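Local coordinates for hypothetical protein, GDSL-like Lipase/Acylhydrolase family protein (Bacteroides uniformis, PDB 4M8K) that probably hydrolyses ester bonds of lipids or other acylated substrates, at residues C44-P49 with K53-T58; S145-F150 with D183-H188; R195-D200 with D215-E220. All coordinates share one frame; numbering follows the deposited sequence. Where two conformers were deposited one is given.

The three contacts are spread over an alpha/beta fold whose five-stranded parallel sheet has the strand order 2-1-3-4-5, as in SGNH hydrolases. Along the chain they come in series. Interaction 1 lies in the long loop between strand 22-27 and helix 64-71, about 30 Å between centres from interaction 2, with the chain's centre between them. Interaction 2 pairs helices 146-160 and 176-189. Interaction 3, about 21 Å from it between centres, joins the exit of strand 192-195 to helix 208-222. A salt bridge from Asp183 to Arg195 ties interactions 2 and 3. Interactions 1 and 3, centres about 20 Å and nearest atoms about 6 Å apart, do not touch, but Tyr46 and Val57 pack on the same helix 208-222.

Interaction 1: C44-P49 with K53-T58; sequences CWYGVP and KENDVT
Trp45 and Lys53 form a cation-pi pair in the long loop after strand 22-27 of this SGNH-type alpha/beta fold, where 53-58 doubles back over 44-49. The lysine aliphatic chain lies over one face of the indole, with CE 3.6 Å from the centroid of the Trp45 five-membered ring. Bends at chi2 and chi4 curl the chain so that NZ sits above the same ring, 4.4 Å from its centroid, and still gives a 3.0 Å hydrogen bond to a lone pair of Trp45 O. A water bridges Lys53 NZ to Cys44 O, and Glu51 O also accepts from NZ, so the ammonium is held from several directions.

The indole stacks with His205 and touches Ser29 of the Gly-Asp-Ser sequence that marks the family. An acetate, probably from the crystallisation liquor, lies close to the Trp45 side chain. Next along the chain, Tyr46 CD1 packs 3.6 Å from Val57 CG1, while the Tyr46 hydroxyl bonds Pro206 O. Asn55 spans both aromatics: ND2 approaches Trp45 CZ3 but hydrogen-bonds Pro206 O and Gln202 O, and OD1 lies at the tyrosine edge, 3.6 Å from Tyr46 CE1. That same Asn55 OD1 accepts from Val57 N at 2.9 Å, closing an Asx turn.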
loop_
_atom_site.group_PDB
_atom_site.type_symbol
_atom_site.label_atom_id
_atom_site.label_comp_id
_atom_site.label_asym_id
_atom_site.label_seq_id
_atom_site.Cartn_x
_atom_site.Cartn_y
_atom_site.Cartn_z
ATOM N N CYS A 44 2.760 9.533 9.929
ATOM C CA CYS A 44 2.749 10.127 8.572
ATOM C C CYS A 44 4.109 10.694 8.167
ATOM O O CYS A 44 4.899 11.060 9.013
ATOM C CB CYS A 44 1.717 11.234 8.553
ATOM S SG CYS A 44 0.008 10.639 8.684
ATOM N N TRP A 45 4.350 10.823 6.873
ATOM C CA TRP A 45 5.557 11.385 6.338
ATOM C C TRP A 45 5.304 12.763 5.739
ATOM O O TRP A 45 6.131 13.628 5.857
ATOM C CB TRP A 45 6.121 10.436 5.277
ATOM C CG TRP A 45 7.581 10.648 4.938
ATOM C CD1 TRP A 45 8.630 10.044 5.519
ATOM C CD2 TRP A 45 8.115 11.471 3.888
ATOM N NE1 TRP A 45 9.786 10.447 4.917
ATOM C CE2 TRP A 45 9.487 11.296 3.887
ATOM C CE3 TRP A 45 7.541 12.316 2.913
ATOM C CZ2 TRP A 45 10.328 11.997 3.013
ATOM C CZ3 TRP A 45 8.345 12.943 2.032
ATOM C CH2 TRP A 45 9.738 12.826 2.098
ATOM N N TYR A 46 4.145 12.945 5.117
ATOM C CA TYR A 46 3.781 14.222 4.490
ATOM C C TYR A 46 2.869 15.090 5.364
ATOM O O TYR A 46 1.966 14.600 5.996
ATOM C CB TYR A 46 3.062 13.960 3.179
ATOM C CG TYR A 46 3.871 13.231 2.111
ATOM C CD1 TYR A 46 4.644 13.953 1.215
ATOM C CD2 TYR A 46 3.849 11.837 1.984
ATOM C CE1 TYR A 46 5.411 13.310 0.232
ATOM C CE2 TYR A 46 4.603 11.195 0.991
ATOM C CZ TYR A 46 5.351 11.924 0.118
ATOM O OH TYR A 46 6.081 11.311 -0.882
ATOM N N GLY A 47 3.081 16.391 5.321
ATOM C CA GLY A 47 2.210 17.338 6.019
ATOM C C GLY A 47 2.300 17.367 7.530
ATOM O O GLY A 47 1.383 17.875 8.169
ATOM N N VAL A 48 3.403 16.885 8.109
ATOM C CA VAL A 48 3.512 16.759 9.553
ATOM C C VAL A 48 4.109 18.076 10.122
ATOM O O VAL A 48 5.249 18.406 9.851
ATOM C CB VAL A 48 4.388 15.593 9.988
ATOM C CG1 VAL A 48 4.519 15.537 11.499
ATOM C CG2 VAL A 48 3.847 14.242 9.470
ATOM N N PRO A 49 3.354 18.805 10.934
ATOM C CA PRO A 49 3.899 20.068 11.498
ATOM C C PRO A 49 5.218 19.867 12.247
ATOM O O PRO A 49 5.323 18.946 13.081
ATOM C CB PRO A 49 2.814 20.517 12.454
ATOM C CG PRO A 49 1.581 19.822 12.010
ATOM C CD PRO A 49 1.994 18.527 11.395
ATOM N N LYS A 53 10.111 18.013 5.328
ATOM C CA LYS A 53 10.889 17.123 4.487
ATOM C C LYS A 53 11.471 17.913 3.300
ATOM O O LYS A 53 10.936 18.947 2.960
ATOM C CB LYS A 53 9.987 16.000 3.973
ATOM C CG LYS A 53 9.301 15.155 5.061
ATOM C CD LYS A 53 10.331 14.387 5.905
ATOM C CE LYS A 53 9.705 13.401 6.882
ATOM N NZ LYS A 53 8.542 14.037 7.561
ATOM N N GLU A 54 12.587 17.483 2.712
ATOM C CA GLU A 54 13.098 18.119 1.475
ATOM C C GLU A 54 12.434 17.391 0.329
ATOM O O GLU A 54 13.007 16.517 -0.288
ATOM C CB GLU A 54 14.635 18.085 1.413
ATOM C CG GLU A 54 15.222 18.787 2.646
ATOM C CD GLU A 54 14.803 20.257 2.724
ATOM O OE1 GLU A 54 15.104 21.004 1.771
ATOM O OE2 GLU A 54 14.152 20.675 3.717
ATOM N N ASN A 55 11.165 17.751 0.123
ATOM C CA ASN A 55 10.270 17.111 -0.788
ATOM C C ASN A 55 9.130 18.111 -0.995
ATOM O O ASN A 55 8.670 18.766 -0.038
ATOM C CB ASN A 55 9.750 15.771 -0.200
ATOM C CG ASN A 55 8.692 15.080 -1.076
ATOM O OD1 ASN A 55 7.604 15.629 -1.324
ATOM N ND2 ASN A 55 8.991 13.846 -1.523
ATOM N N ASP A 56 8.696 18.258 -2.235
ATOM C CA ASP A 56 7.866 19.399 -2.594
ATOM C C ASP A 56 6.392 19.155 -2.436
ATOM O O ASP A 56 5.590 20.031 -2.773
ATOM C CB ASP A 56 8.153 19.827 -4.022
ATOM C CG ASP A 56 7.815 18.769 -5.056
ATOM O OD1 ASP A 56 7.341 17.665 -4.707
ATOM O OD2 ASP A 56 8.122 19.020 -6.263
ATOM N N VAL A 57 5.987 17.980 -1.928
ATOM C CA VAL A 57 4.570 17.747 -1.650
ATOM C C VAL A 57 4.146 18.452 -0.359
ATOM O O VAL A 57 4.615 18.076 0.683
ATOM C CB VAL A 57 4.240 16.239 -1.552
ATOM C CG1 VAL A 57 2.837 16.042 -1.104
ATOM C CG2 VAL A 57 4.457 15.598 -2.895
ATOM N N THR A 58 3.309 19.506 -0.455
ATOM C CA THR A 58 2.858 20.259 0.727
ATOM C C THR A 58 1.319 20.184 1.018
ATOM O O THR A 58 0.864 20.588 2.068
ATOM C CB THR A 58 3.284 21.750 0.621
ATOM O OG1 THR A 58 2.559 22.410 -0.420
ATOM C CG2 THR A 58 4.764 21.907 0.290
HETATM O O HOH W 1 7.351 12.494 9.475
#

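Interaction 2: S145-F150 with D183-H188; sequences SFRPAF and DEICRH
Phe150 and Ile185 make most of a helix-helix contact in the alpha/beta fold, between helix 146-160, which leads into strand 165-170, and helix 176-189, which follows that strand. The local axes approach to 10.5 Å and cross at -31°, both helices running in roughly the same direction. Phe150 and Ile185 are also the closest pair along the backbones, and each points its side chain at the other helix.

Phe150 CG stands anti to the backbone N (chi1 -167°), which sends the ring across the gap. Its CD2 corner does most of the touching: Phe150 CD2 lies 3.5 Å from Ile185 CG2, with Ile185 CB almost as near and close to the ring plane. The other branch of the isoleucine reaches back along the first helix, bringing Ile185 CD1 to 3.7 Å from Arg147 O and 3.8 Å from Phe150 CD2. The CG1-CD1 branch thus lies between the Phe150 ring and the Arg147 carbonyl. Cys186 adds a sulfur-aromatic contact. Its SG approaches the rim of the ring nearly in plane, 4.0 Å from Phe150 CE2, and not over a face. No hydrogen bond joins the two segments, so apolar packing carries the interface.

At its margin, Arg147 bonds Ser181 OG through NE.

On the sheet side, Phe150 and Cys186 both touch Asn168 of strand 165-170. Further along helix 146-160, Cys151 meets Ile185 and Leu154 meets Cys186, while Met182 of helix 176-189 also covers Phe150.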
loop_
_atom_site.group_PDB
_atom_site.type_symbol
_atom_site.label_atom_id
_atom_site.label_comp_id
_atom_site.label_asym_id
_atom_site.label_seq_id
_atom_site.Cartn_x
_atom_site.Cartn_y
_atom_site.Cartn_z
ATOM N N SER A 145 9.186 -13.098 8.016
ATOM C CA SER A 145 9.801 -13.077 6.712
ATOM C C SER A 145 8.852 -12.493 5.620
ATOM O O SER A 145 7.615 -12.573 5.728
ATOM C CB SER A 145 10.244 -14.494 6.311
ATOM O OG SER A 145 11.355 -14.885 7.112
ATOM N N PHE A 146 9.439 -11.944 4.577
ATOM C CA PHE A 146 8.631 -11.241 3.576
ATOM C C PHE A 146 7.663 -12.107 2.747
ATOM O O PHE A 146 6.439 -11.785 2.590
ATOM C CB PHE A 146 9.513 -10.467 2.616
ATOM C CG PHE A 146 8.707 -9.622 1.672
ATOM C CD1 PHE A 146 8.128 -8.424 2.136
ATOM C CD2 PHE A 146 8.434 -10.031 0.389
ATOM C CE1 PHE A 146 7.315 -7.682 1.332
ATOM C CE2 PHE A 146 7.657 -9.231 -0.448
ATOM C CZ PHE A 146 7.091 -8.066 0.037
ATOM N N ARG A 147 8.167 -13.178 2.163
ATOM C CA ARG A 147 7.288 -13.993 1.335
ATOM C C ARG A 147 6.100 -14.601 2.108
ATOM O O ARG A 147 4.967 -14.452 1.645
ATOM C CB ARG A 147 8.052 -15.061 0.597
ATOM C CG ARG A 147 8.940 -14.471 -0.498
ATOM C CD ARG A 147 9.907 -15.524 -1.002
ATOM N NE ARG A 147 10.803 -15.026 -2.058
ATOM C CZ ARG A 147 11.899 -15.664 -2.455
ATOM N NH1 ARG A 147 12.261 -16.803 -1.865
ATOM N NH2 ARG A 147 12.650 -15.175 -3.438
ATOM N N PRO A 148 6.344 -15.276 3.264
ATOM C CA PRO A 148 5.150 -15.740 3.981
ATOM C C PRO A 148 4.174 -14.600 4.352
ATOM O O PRO A 148 2.977 -14.768 4.211
ATOM C CB PRO A 148 5.726 -16.398 5.226
ATOM C CG PRO A 148 7.164 -16.736 4.889
ATOM C CD PRO A 148 7.598 -15.680 3.917
ATOM N N ALA A 149 4.700 -13.452 4.811
ATOM C CA ALA A 149 3.847 -12.305 5.183
ATOM C C ALA A 149 2.988 -11.754 4.041
ATOM O O ALA A 149 1.805 -11.530 4.242
ATOM C CB ALA A 149 4.688 -11.209 5.799
ATOM N N PHE A 150 3.564 -11.606 2.848
ATOM C CA PHE A 150 2.852 -11.095 1.688
ATOM C C PHE A 150 1.872 -12.109 1.172
ATOM O O PHE A 150 0.764 -11.769 0.764
ATOM C CB PHE A 150 3.837 -10.664 0.574
ATOM C CG PHE A 150 3.192 -9.855 -0.489
ATOM C CD1 PHE A 150 2.872 -8.518 -0.300
ATOM C CD2 PHE A 150 2.885 -10.448 -1.713
ATOM C CE1 PHE A 150 2.206 -7.801 -1.296
ATOM C CE2 PHE A 150 2.267 -9.716 -2.728
ATOM C CZ PHE A 150 1.928 -8.396 -2.514
ATOM N N ASP A 183 5.402 -10.001 -7.295
ATOM C CA ASP A 183 4.775 -10.277 -8.583
ATOM C C ASP A 183 4.334 -11.726 -8.644
ATOM O O ASP A 183 3.243 -12.026 -9.093
ATOM C CB ASP A 183 5.709 -9.946 -9.734
ATOM C CG ASP A 183 4.958 -9.772 -11.038
ATOM O OD1 ASP A 183 4.020 -8.998 -11.125
ATOM O OD2 ASP A 183 5.275 -10.425 -11.993
ATOM N N GLU A 184 5.200 -12.613 -8.187
ATOM C CA GLU A 184 4.891 -14.047 -8.135
ATOM C C GLU A 184 3.688 -14.362 -7.216
ATOM O O GLU A 184 2.801 -15.158 -7.539
ATOM C CB GLU A 184 6.111 -14.821 -7.642
ATOM C CG GLU A 184 5.829 -16.287 -7.305
ATOM C CD GLU A 184 5.338 -17.103 -8.497
ATOM O OE1 GLU A 184 5.268 -16.596 -9.640
ATOM O OE2 GLU A 184 5.027 -18.290 -8.313
ATOM N N ILE A 185 3.688 -13.757 -6.038
ATOM C CA ILE A 185 2.613 -13.973 -5.081
ATOM C C ILE A 185 1.295 -13.344 -5.555
ATOM O O ILE A 185 0.239 -14.005 -5.414
ATOM C CB ILE A 185 3.017 -13.475 -3.642
ATOM C CG1 ILE A 185 4.212 -14.273 -3.136
ATOM C CG2 ILE A 185 1.869 -13.639 -2.669
ATOM C CD1 ILE A 185 4.906 -13.683 -1.937
ATOM N N CYS A 186 1.317 -12.119 -6.119
ATOM C CA CYS A 186 0.147 -11.573 -6.786
ATOM C C CYS A 186 -0.397 -12.524 -7.844
ATOM O O CYS A 186 -1.607 -12.776 -7.905
ATOM C CB CYS A 186 0.459 -10.269 -7.463
ATOM S SG CYS A 186 0.643 -8.904 -6.263
ATOM N N ARG A 187 0.483 -13.074 -8.655
ATOM C CA ARG A 187 0.046 -14.067 -9.686
ATOM C C ARG A 187 -0.605 -15.317 -9.038
ATOM O O ARG A 187 -1.661 -15.804 -9.500
ATOM C CB ARG A 187 1.215 -14.434 -10.604
ATOM C CG ARG A 187 0.836 -15.474 -11.707
ATOM C CD ARG A 187 1.872 -16.594 -11.988
ATOM N NE ARG A 187 2.320 -17.303 -10.767
ATOM C CZ ARG A 187 1.654 -18.287 -10.160
ATOM N NH1 ARG A 187 0.517 -18.737 -10.655
ATOM N NH2 ARG A 187 2.134 -18.851 -9.053
ATOM N N HIS A 188 -0.012 -15.823 -7.960
ATOM C CA HIS A 188 -0.615 -16.955 -7.264
ATOM C C HIS A 188 -2.065 -16.645 -6.890
ATOM O O HIS A 188 -2.934 -17.415 -7.133
ATOM C CB HIS A 188 0.175 -17.313 -6.001
ATOM C CG HIS A 188 -0.397 -18.482 -5.235
ATOM N ND1 HIS A 188 -0.028 -19.796 -5.484
ATOM C CD2 HIS A 188 -1.328 -18.539 -4.248
ATOM C CE1 HIS A 188 -0.710 -20.612 -4.694
ATOM N NE2 HIS A 188 -1.516 -19.878 -3.943
#

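Interaction 3: R195-D200 with D215-E220; sequences RLHDID and DAQVWE
With CG anti to its carbonyl carbon (chi1 -76°) and the chain extended beyond, Gln217 reaches from helix 208-222 to the backbone of His197, whose own ring is turned back over the amide by placing CG between the backbone N and the carbonyl carbon (chi1 58°). The contact belongs to the alpha/beta fold: it joins the loop leaving edge strand 192-195 to the last helix.

The glutamine amide reads both backbone groups of one residue. His197 N gives a 2.9 Å bond to a lone pair of Gln217 OE1, and Gln217 NE2 returns a nearly straight bond of 2.9 Å to His197 O, lying close to both the amide and the carbonyl planes. This two-point grip fixes the amide's rotation and satisfies both backbone groups of His197. The imidazole then stacks on the amide, the planes 15° apart, with His197 NE2 3.5 Å from Gln217 CD. A bond from His197 ND1 to Asp198 OD2, 2.7 Å long, steadies the ring from its edge.

On the buried side Leu196 CD2 lies 3.6 Å from Gln217 OE1, and Leu196 continues into the core against Ile169 and Ile214. Ile199 CD1 approaches the amide nitrogen, 3.8 Å from Gln217 NE2. A water gives one hydrogen to Gln217 OE1 and the other to Arg195 O, each at 2.8 Å.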
loop_
_atom_site.group_PDB
_atom_site.type_symbol
_atom_site.label_atom_id
_atom_site.label_comp_id
_atom_site.label_asym_id
_atom_site.label_seq_id
_atom_site.Cartn_x
_atom_site.Cartn_y
_atom_site.Cartn_z
ATOM N N ARG A 195 3.061 -2.347 -11.523
ATOM C CA ARG A 195 4.511 -2.175 -11.389
ATOM C C ARG A 195 4.914 -0.756 -11.751
ATOM O O ARG A 195 5.044 -0.406 -12.902
ATOM C CB ARG A 195 5.239 -3.224 -12.205
ATOM C CG ARG A 195 4.988 -4.605 -11.603
ATOM C CD ARG A 195 5.658 -5.768 -12.339
ATOM N NE ARG A 195 5.187 -5.882 -13.712
ATOM C CZ ARG A 195 4.010 -6.407 -14.077
ATOM N NH1 ARG A 195 3.143 -6.892 -13.182
ATOM N NH2 ARG A 195 3.688 -6.454 -15.363
ATOM N N LEU A 196 5.075 0.085 -10.738
ATOM C CA LEU A 196 5.363 1.471 -11.006
ATOM C C LEU A 196 6.727 1.647 -11.695
ATOM O O LEU A 196 7.645 0.873 -11.456
ATOM C CB LEU A 196 5.353 2.254 -9.737
ATOM C CG LEU A 196 4.052 2.207 -8.968
ATOM C CD1 LEU A 196 4.236 2.977 -7.656
ATOM C CD2 LEU A 196 2.948 2.790 -9.791
ATOM N N HIS A 197 6.834 2.652 -12.559
ATOM C CA HIS A 197 8.094 2.963 -13.204
ATOM C C HIS A 197 8.257 4.482 -13.326
ATOM O O HIS A 197 7.283 5.199 -13.441
ATOM C CB HIS A 197 8.144 2.314 -14.586
ATOM C CG HIS A 197 7.022 2.752 -15.480
ATOM N ND1 HIS A 197 7.117 3.826 -16.349
ATOM C CD2 HIS A 197 5.777 2.243 -15.651
ATOM C CE1 HIS A 197 5.973 3.972 -16.986
ATOM N NE2 HIS A 197 5.143 3.033 -16.575
ATOM N N ASP A 198 9.490 4.953 -13.340
ATOM C CA ASP A 198 9.762 6.370 -13.612
ATOM C C ASP A 198 9.004 7.273 -12.653
ATOM O O ASP A 198 8.331 8.215 -13.045
ATOM C CB ASP A 198 9.420 6.667 -15.070
ATOM C CG ASP A 198 10.185 5.757 -16.005
ATOM O OD1 ASP A 198 11.426 5.804 -15.942
ATOM O OD2 ASP A 198 9.559 4.974 -16.747
ATOM N N ILE A 199 9.135 6.956 -11.378
ATOM C CA ILE A 199 8.532 7.747 -10.318
ATOM C C ILE A 199 9.564 8.726 -9.730
ATOM O O ILE A 199 10.505 8.325 -9.072
ATOM C CB ILE A 199 7.982 6.800 -9.222
ATOM C CG1 ILE A 199 7.021 5.745 -9.807
ATOM C CG2 ILE A 199 7.272 7.566 -8.169
ATOM C CD1 ILE A 199 5.851 6.300 -10.604
ATOM N N ASP A 200 9.333 10.016 -9.922
ATOM C CA ASP A 200 10.202 11.034 -9.409
ATOM C C ASP A 200 10.117 11.052 -7.899
ATOM O O ASP A 200 9.026 11.113 -7.329
ATOM C CB ASP A 200 9.835 12.409 -9.981
ATOM C CG ASP A 200 10.845 13.467 -9.644
ATOM O OD1 ASP A 200 11.970 13.423 -10.224
ATOM O OD2 ASP A 200 10.539 14.357 -8.789
ATOM N N ASP A 215 -0.581 8.073 -9.573
ATOM C CA ASP A 215 -2.019 8.263 -9.929
ATOM C C ASP A 215 -2.293 7.747 -11.323
ATOM O O ASP A 215 -3.125 6.851 -11.507
ATOM C CB ASP A 215 -2.387 9.753 -9.742
ATOM C CG ASP A 215 -3.738 10.169 -10.356
ATOM O OD1 ASP A 215 -4.646 9.352 -10.526
ATOM O OD2 ASP A 215 -3.814 11.363 -10.697
ATOM N N ALA A 216 -1.534 8.243 -12.307
ATOM C CA ALA A 216 -1.793 7.884 -13.689
ATOM C C ALA A 216 -1.568 6.402 -13.932
ATOM O O ALA A 216 -2.388 5.778 -14.585
ATOM C CB ALA A 216 -0.963 8.717 -14.679
ATOM N N GLN A 217 -0.495 5.842 -13.377
ATOM C CA GLN A 217 -0.198 4.442 -13.596
ATOM C C GLN A 217 -1.187 3.498 -12.902
ATOM O O GLN A 217 -1.508 2.448 -13.446
ATOM C CB GLN A 217 1.250 4.121 -13.173
ATOM C CG GLN A 217 2.241 4.615 -14.199
ATOM C CD GLN A 217 3.679 4.504 -13.746
ATOM O OE1 GLN A 217 4.098 3.494 -13.161
ATOM N NE2 GLN A 217 4.458 5.552 -14.029
ATOM N N VAL A 218 -1.637 3.843 -11.692
ATOM C CA VAL A 218 -2.703 3.064 -11.033
ATOM C C VAL A 218 -3.971 3.082 -11.922
ATOM O O VAL A 218 -4.585 2.032 -12.177
ATOM C CB VAL A 218 -2.961 3.558 -9.586
ATOM C CG1 VAL A 218 -4.190 2.898 -8.987
ATOM C CG2 VAL A 218 -1.744 3.278 -8.700
ATOM N N TRP A 219 -4.324 4.249 -12.452
ATOM C CA TRP A 219 -5.539 4.378 -13.269
ATOM C C TRP A 219 -5.419 3.581 -14.568
ATOM O O TRP A 219 -6.365 2.903 -14.939
ATOM C CB TRP A 219 -5.889 5.859 -13.538
ATOM C CG TRP A 219 -7.122 6.077 -14.410
ATOM C CD1 TRP A 219 -7.157 6.659 -15.651
ATOM C CD2 TRP A 219 -8.463 5.672 -14.127
ATOM N NE1 TRP A 219 -8.428 6.646 -16.142
ATOM C CE2 TRP A 219 -9.258 6.067 -15.226
ATOM C CE3 TRP A 219 -9.076 5.035 -13.048
ATOM C CZ2 TRP A 219 -10.620 5.850 -15.270
ATOM C CZ3 TRP A 219 -10.428 4.810 -13.101
ATOM C CH2 TRP A 219 -11.188 5.210 -14.204
ATOM N N GLU A 220 -4.239 3.555 -15.189
ATOM C CA GLU A 220 -4.011 2.668 -16.335
ATOM C C GLU A 220 -4.447 1.230 -16.053
ATOM O O GLU A 220 -5.013 0.584 -16.920
ATOM C CB GLU A 220 -2.528 2.664 -16.764
ATOM C CG GLU A 220 -2.016 3.904 -17.507
ATOM C CD GLU A 220 -0.476 3.930 -17.629
ATOM O OE1 GLU A 220 0.117 2.834 -17.668
ATOM O OE2 GLU A 220 0.158 5.028 -17.659
HETATM O O HOH W 2 2.945 1.110 -13.928
#